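Local coordinates for TIGR00725 family protein (Thermotoga maritima, PDB 1RCU) that is of unknown function but, as a SLOG-family protein with a Rossmann-like fold, may bind a nucleotide or a related ligand, at residues Val61-Arg66 with Gly82-Ile87; Leu72-Val77 with Ala93-Leu98; Ile87-Glu92 with Leu106-Arg111; Leu115-Asp120 with Tyr139-Pro144. One frame throughout, in Å; residues are numbered along the deposited sequence.

Contact 1 (Val61-Arg66 with Gly82-Ile87)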
loop_
_atom_site.group_PDB
_atom_site.type_symbol
_atom_site.label_atom_id
_atom_site.label_comp_id
_atom_site.label_asym_id
_atom_site.label_seq_id
_atom_site.Cartn_x
_atom_site.Cartn_y
_atom_site.Cartn_z
ATOM N N VAL A 61 -16.789 12.047 11.703
ATOM C CA VAL A 61 -16.925 10.609 11.491
ATOM C C VAL A 61 -16.287 10.025 10.226
ATOM O O VAL A 61 -16.415 10.569 9.131
ATOM C CB VAL A 61 -18.424 10.193 11.560
ATOM C CG1 VAL A 61 -18.563 8.669 11.479
ATOM C CG2 VAL A 61 -19.047 10.701 12.873
ATOM N N PHE A 62 -15.579 8.914 10.407
ATOM C CA PHE A 62 -14.920 8.187 9.311
ATOM C C PHE A 62 -15.413 6.745 9.282
ATOM O O PHE A 62 -15.644 6.146 10.333
ATOM C CB PHE A 62 -13.403 8.103 9.515
ATOM C CG PHE A 62 -12.670 9.348 9.184
ATOM C CD1 PHE A 62 -12.781 10.465 9.997
ATOM C CD2 PHE A 62 -11.865 9.408 8.053
ATOM C CE1 PHE A 62 -12.090 11.632 9.697
ATOM C CE2 PHE A 62 -11.159 10.576 7.729
ATOM C CZ PHE A 62 -11.274 11.693 8.553
ATOM N N ASN A 63 -15.542 6.193 8.080
ATOM C CA ASN A 63 -15.949 4.808 7.911
ATOM C C ASN A 63 -15.502 4.272 6.551
ATOM O O ASN A 63 -15.056 5.034 5.693
ATOM C CB ASN A 63 -17.472 4.658 8.087
ATOM C CG ASN A 63 -18.269 5.458 7.084
ATOM O OD1 ASN A 63 -18.077 5.334 5.876
ATOM N ND2 ASN A 63 -19.180 6.277 7.579
ATOM N N GLY A 64 -15.628 2.959 6.373
ATOM C CA GLY A 64 -15.233 2.298 5.138
ATOM C C GLY A 64 -15.991 2.682 3.879
ATOM O O GLY A 64 -15.780 2.071 2.835
ATOM N N GLY A 65 -16.892 3.659 3.995
ATOM C CA GLY A 65 -17.644 4.176 2.858
ATOM C C GLY A 65 -18.649 3.349 2.070
ATOM O O GLY A 65 -19.340 3.907 1.214
ATOM N N ARG A 66 -18.752 2.050 2.329
ATOM C CA ARG A 66 -19.683 1.215 1.574
ATOM C C ARG A 66 -21.122 1.296 2.094
ATOM O O ARG A 66 -21.571 2.331 2.582
ATOM C CB ARG A 66 -19.223 -0.244 1.618
ATOM C CG ARG A 66 -17.748 -0.471 1.349
ATOM C CD ARG A 66 -17.441 -0.713 -0.131
ATOM N NE ARG A 66 -18.310 -1.708 -0.780
ATOM C CZ ARG A 66 -18.539 -2.946 -0.345
ATOM N NH1 ARG A 66 -17.972 -3.390 0.766
ATOM N NH2 ARG A 66 -19.339 -3.748 -1.039
ATOM N N GLY A 82 -23.864 16.696 10.497
ATOM C CA GLY A 82 -22.470 16.491 10.809
ATOM C C GLY A 82 -21.725 16.120 9.544
ATOM O O GLY A 82 -22.332 15.970 8.488
ATOM N N THR A 83 -20.410 15.981 9.642
ATOM C CA THR A 83 -19.594 15.606 8.496
ATOM C C THR A 83 -19.124 14.171 8.653
ATOM O O THR A 83 -18.697 13.767 9.734
ATOM C CB THR A 83 -18.328 16.470 8.361
ATOM O OG1 THR A 83 -18.696 17.845 8.233
ATOM C CG2 THR A 83 -17.527 16.047 7.111
ATOM N N VAL A 84 -19.205 13.401 7.578
ATOM C CA VAL A 84 -18.767 12.018 7.610
ATOM C C VAL A 84 -17.952 11.750 6.352
ATOM O O VAL A 84 -18.381 12.009 5.224
ATOM C CB VAL A 84 -19.976 11.041 7.750
ATOM C CG1 VAL A 84 -21.004 11.340 6.720
ATOM C CG2 VAL A 84 -19.504 9.575 7.656
ATOM N N VAL A 85 -16.749 11.243 6.565
ATOM C CA VAL A 85 -15.813 10.973 5.483
ATOM C C VAL A 85 -15.610 9.482 5.240
ATOM O O VAL A 85 -15.355 8.720 6.177
ATOM C CB VAL A 85 -14.452 11.617 5.805
ATOM C CG1 VAL A 85 -13.414 11.196 4.759
ATOM C CG2 VAL A 85 -14.599 13.131 5.860
ATOM N N GLY A 86 -15.711 9.085 3.972
ATOM C CA GLY A 86 -15.535 7.691 3.615
ATOM C C GLY A 86 -14.197 7.378 2.973
ATOM O O GLY A 86 -13.719 8.115 2.112
ATOM N N ILE A 87 -13.586 6.285 3.413
ATOM C CA ILE A 87 -12.303 5.828 2.876
ATOM C C ILE A 87 -12.701 4.595 2.077
ATOM O O ILE A 87 -13.065 3.570 2.644
ATOM C CB ILE A 87 -11.333 5.408 4.005
ATOM C CG1 ILE A 87 -11.168 6.548 5.013
ATOM C CG2 ILE A 87 -9.981 5.044 3.433
ATOM C CD1 ILE A 87 -10.360 7.706 4.524
#

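Contact 2 (Leu72-Val77 with Ala93-Leu98)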
loop_
_atom_site.group_PDB
_atom_site.type_symbol
_atom_site.label_atom_id
_atom_site.label_comp_id
_atom_site.label_asym_id
_atom_site.label_seq_id
_atom_site.Cartn_x
_atom_site.Cartn_y
_atom_site.Cartn_z
ATOM N N LEU A 72 -25.838 3.490 7.071
ATOM C CA LEU A 72 -26.793 3.949 8.068
ATOM C C LEU A 72 -26.214 4.953 9.056
ATOM O O LEU A 72 -26.866 5.939 9.424
ATOM C CB LEU A 72 -27.357 2.744 8.814
ATOM C CG LEU A 72 -28.034 1.724 7.888
ATOM C CD1 LEU A 72 -28.370 0.472 8.675
ATOM C CD2 LEU A 72 -29.288 2.326 7.253
ATOM N N VAL A 73 -24.984 4.707 9.490
ATOM C CA VAL A 73 -24.335 5.614 10.411
ATOM C C VAL A 73 -24.119 6.936 9.672
ATOM O O VAL A 73 -24.324 8.017 10.241
ATOM C CB VAL A 73 -23.006 5.026 10.904
ATOM C CG1 VAL A 73 -22.095 6.125 11.397
ATOM C CG2 VAL A 73 -23.287 4.034 12.035
ATOM N N SER A 74 -23.742 6.854 8.399
ATOM C CA SER A 74 -23.526 8.057 7.618
ATOM C C SER A 74 -24.823 8.857 7.462
ATOM O O SER A 74 -24.836 10.074 7.599
ATOM C CB SER A 74 -22.964 7.673 6.262
ATOM O OG SER A 74 -21.731 7.001 6.418
ATOM N N GLN A 75 -25.914 8.161 7.168
ATOM C CA GLN A 75 -27.207 8.819 7.017
ATOM C C GLN A 75 -27.500 9.582 8.305
ATOM O O GLN A 75 -27.934 10.732 8.287
ATOM C CB GLN A 75 -28.313 7.792 6.782
ATOM C CG GLN A 75 -29.682 8.377 6.463
ATOM C CD GLN A 75 -30.760 7.305 6.454
ATOM O OE1 GLN A 75 -30.640 6.300 5.745
ATOM N NE2 GLN A 75 -31.812 7.508 7.238
ATOM N N GLY A 76 -27.240 8.928 9.429
ATOM C CA GLY A 76 -27.484 9.549 10.715
ATOM C C GLY A 76 -26.654 10.791 10.948
ATOM O O GLY A 76 -27.133 11.761 11.538
ATOM N N VAL A 77 -25.409 10.770 10.485
ATOM C CA VAL A 77 -24.531 11.908 10.669
ATOM C C VAL A 77 -25.008 13.071 9.809
ATOM O O VAL A 77 -25.111 14.208 10.280
ATOM C CB VAL A 77 -23.076 11.565 10.296
ATOM C CG1 VAL A 77 -22.220 12.811 10.395
ATOM C CG2 VAL A 77 -22.533 10.476 11.212
ATOM N N ALA A 93 -17.391 3.726 -5.288
ATOM C CA ALA A 93 -18.285 4.876 -5.337
ATOM C C ALA A 93 -18.641 5.453 -3.974
ATOM O O ALA A 93 -18.645 6.672 -3.782
ATOM C CB ALA A 93 -19.555 4.484 -6.079
ATOM N N GLY A 94 -18.958 4.566 -3.037
ATOM C CA GLY A 94 -19.324 4.994 -1.702
ATOM C C GLY A 94 -20.823 5.187 -1.553
ATOM O O GLY A 94 -21.534 5.396 -2.533
ATOM N N ASN A 95 -21.309 5.119 -0.321
ATOM C CA ASN A 95 -22.728 5.298 -0.083
ATOM C C ASN A 95 -23.066 6.764 -0.363
ATOM O O ASN A 95 -22.193 7.629 -0.299
ATOM C CB ASN A 95 -23.078 4.871 1.355
ATOM C CG ASN A 95 -22.476 5.783 2.412
ATOM O OD1 ASN A 95 -22.818 6.965 2.494
ATOM N ND2 ASN A 95 -21.581 5.236 3.231
ATOM N N PRO A 96 -24.335 7.061 -0.694
ATOM C CA PRO A 96 -24.759 8.433 -0.995
ATOM C C PRO A 96 -24.906 9.442 0.147
ATOM O O PRO A 96 -25.549 10.481 -0.029
ATOM C CB PRO A 96 -26.073 8.222 -1.737
ATOM C CG PRO A 96 -26.647 7.051 -1.023
ATOM C CD PRO A 96 -25.445 6.119 -0.919
ATOM N N TYR A 97 -24.308 9.174 1.302
ATOM C CA TYR A 97 -24.420 10.122 2.404
ATOM C C TYR A 97 -23.066 10.666 2.806
ATOM O O TYR A 97 -22.969 11.453 3.740
ATOM C CB TYR A 97 -25.065 9.456 3.606
ATOM C CG TYR A 97 -26.450 8.926 3.343
ATOM C CD1 TYR A 97 -27.558 9.788 3.281
ATOM C CD2 TYR A 97 -26.661 7.553 3.156
ATOM C CE1 TYR A 97 -28.832 9.291 3.045
ATOM C CE2 TYR A 97 -27.930 7.054 2.909
ATOM C CZ TYR A 97 -29.007 7.922 2.858
ATOM O OH TYR A 97 -30.253 7.410 2.609
ATOM N N LEU A 98 -22.026 10.266 2.082
ATOM C CA LEU A 98 -20.686 10.709 2.399
ATOM C C LEU A 98 -20.475 12.198 2.120
ATOM O O LEU A 98 -20.798 12.691 1.037
ATOM C CB LEU A 98 -19.665 9.868 1.627
ATOM C CG LEU A 98 -19.596 8.378 1.954
ATOM C CD1 LEU A 98 -18.581 7.720 1.032
ATOM C CD2 LEU A 98 -19.217 8.175 3.414
#

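Contact 3 (Ile87-Glu92 with Leu106-Arg111)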
loop_
_atom_site.group_PDB
_atom_site.type_symbol
_atom_site.label_atom_id
_atom_site.label_comp_id
_atom_site.label_asym_id
_atom_site.label_seq_id
_atom_site.Cartn_x
_atom_site.Cartn_y
_atom_site.Cartn_z
ATOM N N ILE A 87 -13.586 6.285 3.413
ATOM C CA ILE A 87 -12.303 5.828 2.876
ATOM C C ILE A 87 -12.701 4.595 2.077
ATOM O O ILE A 87 -13.065 3.570 2.644
ATOM C CB ILE A 87 -11.333 5.408 4.005
ATOM C CG1 ILE A 87 -11.168 6.548 5.013
ATOM C CG2 ILE A 87 -9.981 5.044 3.433
ATOM C CD1 ILE A 87 -10.360 7.706 4.524
ATOM N N LEU A 88 -12.629 4.710 0.760
ATOM C CA LEU A 88 -13.043 3.637 -0.127
ATOM C C LEU A 88 -11.980 2.710 -0.661
ATOM O O LEU A 88 -10.874 3.131 -1.015
ATOM C CB LEU A 88 -13.779 4.224 -1.330
ATOM C CG LEU A 88 -15.114 4.904 -1.053
ATOM C CD1 LEU A 88 -15.393 5.933 -2.135
ATOM C CD2 LEU A 88 -16.219 3.847 -0.991
ATOM N N PRO A 89 -12.305 1.409 -0.701
ATOM C CA PRO A 89 -11.370 0.418 -1.222
ATOM C C PRO A 89 -11.414 0.639 -2.727
ATOM O O PRO A 89 -12.468 0.975 -3.267
ATOM C CB PRO A 89 -11.996 -0.908 -0.791
ATOM C CG PRO A 89 -13.437 -0.612 -0.743
ATOM C CD PRO A 89 -13.486 0.750 -0.112
ATOM N N ASP A 90 -10.270 0.485 -3.385
ATOM C CA ASP A 90 -10.180 0.682 -4.825
ATOM C C ASP A 90 -10.728 2.042 -5.226
ATOM O O ASP A 90 -10.610 3.013 -4.480
ATOM C CB ASP A 90 -10.956 -0.401 -5.579
ATOM C CG ASP A 90 -10.042 -1.349 -6.344
ATOM O OD1 ASP A 90 -9.495 -2.297 -5.727
ATOM O OD2 ASP A 90 -9.857 -1.136 -7.563
ATOM N N GLU A 91 -11.334 2.096 -6.409
ATOM C CA GLU A 91 -11.912 3.330 -6.918
ATOM C C GLU A 91 -13.427 3.251 -6.792
ATOM O O GLU A 91 -14.166 3.676 -7.682
ATOM C CB GLU A 91 -11.495 3.543 -8.374
ATOM C CG GLU A 91 -9.992 3.757 -8.519
ATOM C CD GLU A 91 -9.568 4.154 -9.919
ATOM O OE1 GLU A 91 -9.692 3.319 -10.837
ATOM O OE2 GLU A 91 -9.112 5.304 -10.099
ATOM N N GLU A 92 -13.874 2.706 -5.661
ATOM C CA GLU A 92 -15.292 2.543 -5.367
ATOM C C GLU A 92 -16.075 3.850 -5.382
ATOM O O GLU A 92 -15.513 4.939 -5.474
ATOM C CB GLU A 92 -15.492 1.852 -4.018
ATOM C CG GLU A 92 -15.324 0.343 -4.083
ATOM C CD GLU A 92 -16.222 -0.368 -3.096
ATOM O OE1 GLU A 92 -17.385 0.067 -2.954
ATOM O OE2 GLU A 92 -15.780 -1.362 -2.480
ATOM N N LEU A 106 -6.773 0.784 -2.972
ATOM C CA LEU A 106 -6.287 -0.302 -2.128
ATOM C C LEU A 106 -7.384 -1.343 -1.926
ATOM O O LEU A 106 -8.572 -1.027 -2.001
ATOM C CB LEU A 106 -5.846 0.240 -0.753
ATOM C CG LEU A 106 -4.431 0.776 -0.474
ATOM C CD1 LEU A 106 -3.623 0.916 -1.761
ATOM C CD2 LEU A 106 -4.545 2.109 0.281
ATOM N N ASP A 107 -6.995 -2.589 -1.677
ATOM C CA ASP A 107 -8.001 -3.614 -1.420
ATOM C C ASP A 107 -8.631 -3.369 -0.047
ATOM O O ASP A 107 -8.181 -2.512 0.712
ATOM C CB ASP A 107 -7.392 -5.025 -1.475
ATOM C CG ASP A 107 -6.248 -5.223 -0.486
ATOM O OD1 ASP A 107 -6.400 -4.898 0.714
ATOM O OD2 ASP A 107 -5.184 -5.717 -0.912
ATOM N N PHE A 108 -9.658 -4.144 0.269
ATOM C CA PHE A 108 -10.391 -4.021 1.528
ATOM C C PHE A 108 -9.612 -3.891 2.832
ATOM O O PHE A 108 -9.856 -2.967 3.608
ATOM C CB PHE A 108 -11.382 -5.182 1.641
ATOM C CG PHE A 108 -12.565 -5.039 0.736
ATOM C CD1 PHE A 108 -13.596 -4.171 1.072
ATOM C CD2 PHE A 108 -12.610 -5.701 -0.493
ATOM C CE1 PHE A 108 -14.657 -3.959 0.203
ATOM C CE2 PHE A 108 -13.670 -5.493 -1.374
ATOM C CZ PHE A 108 -14.695 -4.615 -1.021
ATOM N N GLN A 109 -8.686 -4.815 3.064
ATOM C CA GLN A 109 -7.892 -4.826 4.284
ATOM C C GLN A 109 -6.930 -3.648 4.441
ATOM O O GLN A 109 -6.880 -3.011 5.499
ATOM C CB GLN A 109 -7.142 -6.160 4.392
ATOM C CG GLN A 109 -8.014 -7.297 4.907
ATOM C CD GLN A 109 -9.240 -7.549 4.048
ATOM O OE1 GLN A 109 -9.136 -7.988 2.901
ATOM N NE2 GLN A 109 -10.419 -7.265 4.605
HETATM N N MSE A 110 -6.166 -3.344 3.405
HETATM C CA MSE A 110 -5.244 -2.220 3.484
HETATM C C MSE A 110 -5.997 -0.896 3.592
HETATM O O MSE A 110 -5.563 0.013 4.299
HETATM C CB MSE A 110 -4.305 -2.253 2.280
HETATM C CG MSE A 110 -3.374 -3.456 2.363
HETATM SE SE MSE A 110 -2.065 -3.574 0.978
HETATM C CE MSE A 110 -3.268 -3.484 -0.544
ATOM N N ARG A 111 -7.128 -0.795 2.904
ATOM C CA ARG A 111 -7.969 0.399 2.965
ATOM C C ARG A 111 -8.352 0.601 4.438
ATOM O O ARG A 111 -8.409 1.726 4.938
ATOM C CB ARG A 111 -9.230 0.173 2.119
ATOM C CG ARG A 111 -10.289 1.274 2.161
ATOM C CD ARG A 111 -11.388 1.070 3.211
ATOM N NE ARG A 111 -11.613 -0.339 3.485
ATOM C CZ ARG A 111 -12.796 -0.940 3.440
ATOM N NH1 ARG A 111 -13.887 -0.255 3.122
ATOM N NH2 ARG A 111 -12.881 -2.230 3.736
#

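Contact 4 (Leu115-Asp120 with Tyr139-Pro144)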
loop_
_atom_site.group_PDB
_atom_site.type_symbol
_atom_site.label_atom_id
_atom_site.label_comp_id
_atom_site.label_asym_id
_atom_site.label_seq_id
_atom_site.Cartn_x
_atom_site.Cartn_y
_atom_site.Cartn_z
ATOM N N LEU A 115 -7.756 3.622 7.126
ATOM C CA LEU A 115 -8.980 4.112 7.752
ATOM C C LEU A 115 -8.715 4.246 9.253
ATOM O O LEU A 115 -9.108 5.232 9.877
ATOM C CB LEU A 115 -10.105 3.110 7.515
ATOM C CG LEU A 115 -11.577 3.386 7.823
ATOM C CD1 LEU A 115 -12.083 2.290 8.696
ATOM C CD2 LEU A 115 -11.765 4.742 8.468
ATOM N N LEU A 116 -8.033 3.246 9.814
ATOM C CA LEU A 116 -7.710 3.234 11.236
ATOM C C LEU A 116 -6.749 4.347 11.665
ATOM O O LEU A 116 -6.757 4.750 12.825
ATOM C CB LEU A 116 -7.123 1.883 11.634
ATOM C CG LEU A 116 -8.139 0.746 11.693
ATOM C CD1 LEU A 116 -7.385 -0.579 11.826
ATOM C CD2 LEU A 116 -9.121 0.974 12.858
ATOM N N ARG A 117 -5.926 4.829 10.737
ATOM C CA ARG A 117 -4.977 5.891 11.043
ATOM C C ARG A 117 -5.732 7.174 11.312
ATOM O O ARG A 117 -5.197 8.109 11.892
ATOM C CB ARG A 117 -4.028 6.122 9.863
ATOM C CG ARG A 117 -3.191 4.922 9.437
ATOM C CD ARG A 117 -2.150 4.594 10.491
ATOM N NE ARG A 117 -1.259 3.517 10.083
ATOM C CZ ARG A 117 -0.248 3.084 10.835
ATOM N NH1 ARG A 117 -0.009 3.642 12.021
ATOM N NH2 ARG A 117 0.517 2.080 10.429
ATOM N N ASN A 118 -6.980 7.223 10.875
ATOM C CA ASN A 118 -7.777 8.420 11.064
ATOM C C ASN A 118 -8.672 8.350 12.286
ATOM O O ASN A 118 -9.682 9.038 12.353
ATOM C CB ASN A 118 -8.623 8.692 9.821
ATOM C CG ASN A 118 -7.790 9.156 8.648
ATOM O OD1 ASN A 118 -7.431 10.336 8.551
ATOM N ND2 ASN A 118 -7.455 8.227 7.754
ATOM N N ALA A 119 -8.291 7.544 13.268
ATOM C CA ALA A 119 -9.119 7.413 14.450
ATOM C C ALA A 119 -8.486 7.781 15.774
ATOM O O ALA A 119 -7.316 7.492 16.027
ATOM C CB ALA A 119 -9.672 5.973 14.543
ATOM N N ASP A 120 -9.285 8.420 16.621
ATOM C CA ASP A 120 -8.861 8.739 17.975
ATOM C C ASP A 120 -9.533 7.647 18.789
ATOM O O ASP A 120 -9.128 7.344 19.918
ATOM C CB ASP A 120 -9.392 10.087 18.434
ATOM C CG ASP A 120 -8.706 11.244 17.739
ATOM O OD1 ASP A 120 -7.457 11.220 17.662
ATOM O OD2 ASP A 120 -9.401 12.179 17.280
ATOM N N TYR A 139 -6.466 -2.110 17.682
ATOM C CA TYR A 139 -5.742 -2.429 18.902
ATOM C C TYR A 139 -4.222 -2.465 18.712
ATOM O O TYR A 139 -3.463 -1.999 19.563
ATOM C CB TYR A 139 -6.251 -3.760 19.445
ATOM C CG TYR A 139 -5.425 -4.336 20.567
ATOM C CD1 TYR A 139 -4.359 -5.213 20.308
ATOM C CD2 TYR A 139 -5.705 -4.009 21.886
ATOM C CE1 TYR A 139 -3.599 -5.735 21.328
ATOM C CE2 TYR A 139 -4.954 -4.544 22.926
ATOM C CZ TYR A 139 -3.903 -5.404 22.635
ATOM O OH TYR A 139 -3.178 -5.944 23.671
ATOM N N ALA A 140 -3.777 -3.020 17.592
ATOM C CA ALA A 140 -2.352 -3.100 17.317
ATOM C C ALA A 140 -1.766 -1.710 17.118
ATOM O O ALA A 140 -0.575 -1.510 17.322
ATOM C CB ALA A 140 -2.118 -3.936 16.093
ATOM N N LEU A 141 -2.610 -0.755 16.727
ATOM C CA LEU A 141 -2.192 0.627 16.478
ATOM C C LEU A 141 -2.366 1.559 17.702
ATOM O O LEU A 141 -2.043 2.740 17.639
ATOM C CB LEU A 141 -2.971 1.204 15.276
ATOM C CG LEU A 141 -2.845 0.552 13.885
ATOM C CD1 LEU A 141 -3.662 1.355 12.846
ATOM C CD2 LEU A 141 -1.379 0.505 13.464
ATOM N N GLY A 142 -2.891 1.030 18.799
ATOM C CA GLY A 142 -3.079 1.848 19.983
ATOM C C GLY A 142 -4.338 2.708 19.987
ATOM O O GLY A 142 -4.425 3.714 20.700
ATOM N N LYS A 143 -5.329 2.308 19.202
ATOM C CA LYS A 143 -6.574 3.056 19.117
ATOM C C LYS A 143 -7.613 2.423 20.012
ATOM O O LYS A 143 -7.913 1.241 19.882
ATOM C CB LYS A 143 -7.106 3.040 17.684
ATOM C CG LYS A 143 -6.082 3.444 16.637
ATOM C CD LYS A 143 -5.689 4.891 16.815
ATOM C CE LYS A 143 -4.967 5.419 15.591
ATOM N NZ LYS A 143 -4.666 6.861 15.764
ATOM N N PRO A 144 -8.163 3.191 20.956
ATOM C CA PRO A 144 -9.180 2.600 21.824
ATOM C C PRO A 144 -10.381 2.206 20.985
ATOM O O PRO A 144 -10.787 2.922 20.065
ATOM C CB PRO A 144 -9.492 3.718 22.816
ATOM C CG PRO A 144 -9.148 4.959 22.039
ATOM C CD PRO A 144 -7.870 4.574 21.349
#

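Contact 1 (Val61-Arg66 with Gly82-Ile87)
Val61 and Asn63 each use both backbone polar atoms toward Thr83-Ile87: Val61 N bonds Thr83 O (3.2 Å), Val85 N bonds Val61 O (2.7 Å), Asn63 N bonds Val85 O (3.2 Å) and Ile87 N bonds Asn63 O (3.0 Å). Phe62, between them, gives its backbone bonds to Val26 and Val28 of the strand beyond. The CA-H groups of Phe62 and Val84 add contacts to Val85 O and Val61 O. These are neighbouring parallel strands, 22° apart in direction, joined through helix 68-79 as a beta-alpha-beta unit of the Rossmann-like sheet. The apolar contacts divide between its faces. On one, Val85 CB makes a CH-pi contact 4.1 Å from the Phe62 ring centroid, over the face but toward the rim, and Val85 CG1 lies 3.8 Å from Phe62 CE2; Ile87 CD1 sits near the ring plane, at the edge. Leu115 of helix 108-116 packs on this face, and Val100 of the second subunit reaches Val85. On the other, Val61 CG1 meets Val84 CG2 (4.0 Å), with Val77 of helix 68-79 against both valines. Asn63 is held at both ends: with CG between its backbone N and carbonyl carbon (chi1 61°), OD1 accepts from Gly65 N (2.8 Å) on a lone pair, closing an Asx turn, and ND2 hydrogen-bonds Ser74 OG.

Contact 2 (Leu72-Val77 with Ala93-Leu98)
Ser74 OG, facing Asn95 from helix 68-79, is gripped by hydrogen bonds to Met70 O one turn back and to Asn63 ND2 on the neighbouring strand. Asn95 ND2 approaches it to 3.6 Å, but its own hydrogen bond goes to Arg66 O. The arrangement is a loop folded over a helix: Ala93-Leu98, on the way from strand 84-88 to strand 100-103, lies against the helix of the preceding beta-alpha-beta unit. An Asx turn shapes the loop, with Tyr97 N donating to Asn95 OD1 (2.9 Å) in the plane of the carboxamide. That turn sets Tyr97 down on the helix, where its CB meets Ser74 CB at 3.8 Å. The main packing is between Tyr97 and Gln75, whose side chains run side by side and point the same way. Gln75 CB sits almost exactly above the centre of the ring, 3.8 Å from its centroid and 3° off the normal, a CH-pi contact. Because Gln75 CG is anti to the backbone N (chi1 -174°) and the chain stays extended beyond it, the methylene group continues over the same face, CG 3.6 Å from Tyr97 CE1, and the amide ends beside the hydroxyl, turned 44° from the ring plane. Gln75 NE2 is hydrogen-bonded to Glu79 OE2, one turn further along the helix. At the far end of the pair, Gln75 OE1 lies 3.3 Å from Tyr97 OH.

Contact 3 (Ile87-Glu92 with Leu106-Arg111)
The backbone of Asp90 meets that of Leu106 in a single hydrogen bond, Asp90 N to Leu106 O (2.7 Å). It ties a type II' turn, Pro89 to Glu92, at the carboxyl end of strand 84-88 to the residues just before helix 108-116. Pro89 carries the side-chain contact, meeting both Phe108 and Arg111. Its CB lies over one face of the Phe108 ring, a CH-pi contact 4.3 Å from the centroid, and its CG touches Phe108 CE1 at 3.7 Å. The same proline ring lies alongside Arg111: CG stands over one face of the guanidinium and CD is 3.4 Å from NH1, while Ile87 O lies at the guanidinium edge, in plane. Bends at chi2 (-93°) and chi3 fold the arginine back on its own helix, where NE (3.2 Å) and NH2 (3.1 Å) both bond Phe108 O, fixing the flat group side-on. NH2 in turn lies in plane at the edge of the Phe108 ring. NH1 makes a weak bond to Gly64 O. The poorly ordered Glu92 crosses Phe108 at about a right angle, OE2 nearest CZ, while its OE1 makes a salt bridge with Arg66. The helix begins with Asp107 as N-cap; OD2 is salt-bridged to Arg117 of the third subunit, and Asp107 OD1 accepts from the backbone N of Met110, a selenomethionine, at 3.1 Å with an N-H...O angle of 175°.

Contact 4 (Leu115-Asp120 with Tyr139-Pro144)
Over one face of the Arg117 guanidinium lies Leu141 CD2, 3.5 Å above the plane and toward its rim, nearest to NH1 (3.7 Å); the two side chains cross at about a right angle. Arg117 NH2 serves the assembly, in a salt bridge with Asp107 of the third subunit. The other branch of the leucine, CD1, packs on Leu116 CB at 3.7 Å, which places Leu141 across two successive residues. Lys143 supplies the polar link. Bent at chi2 (-66°) and extended beyond, it passes Leu116 O with CE at 3.4 Å and ends with NZ 2.7 Å from Ala119 O, a hydrogen bond nearly along the C=O axis. This buttons the lysine to the type I turn Leu116-Ala119. Further along, Pro144 CG lies 3.2 Å from Asp120 O, where the chains begin to run as strands and Pro144 pairs by backbone with Val122. Gly142, with positive phi, closes helix 129-140 in a Schellman motif. The ends of helices 108-116 and 129-140 lead into the neighbouring parallel strands 121-125 and 145-148, the repeated helix-to-strand passage of a Rossmann-like alpha/beta fold.

Contacts 1 and 2 lie closest, centres about 7 Å apart: contact 1 pairs the two strands of the unit 60-63, 68-79, 84-88, contact 2 sets the loop that follows it on its helix, and Gly65 O probably bonds Asn95 N (2.8 Å). Contact 3 continues contact 1 through their shared Ile87, with centres about 13 Å apart; Arg66 NE and Glu92 OE1 (3.0 Å) bridge them. Contact 4, using the far end of helix 108-116, is about 17 Å from contact 3 between centres, yet Leu115 CD2 reaches Ile87 CG1 (3.9 Å). Contacts 2 and 4 occupy opposite sides of the chain's centre, nearest atoms about 10 Å apart. Contacts 1, 3 and 4 all touch the second subunit.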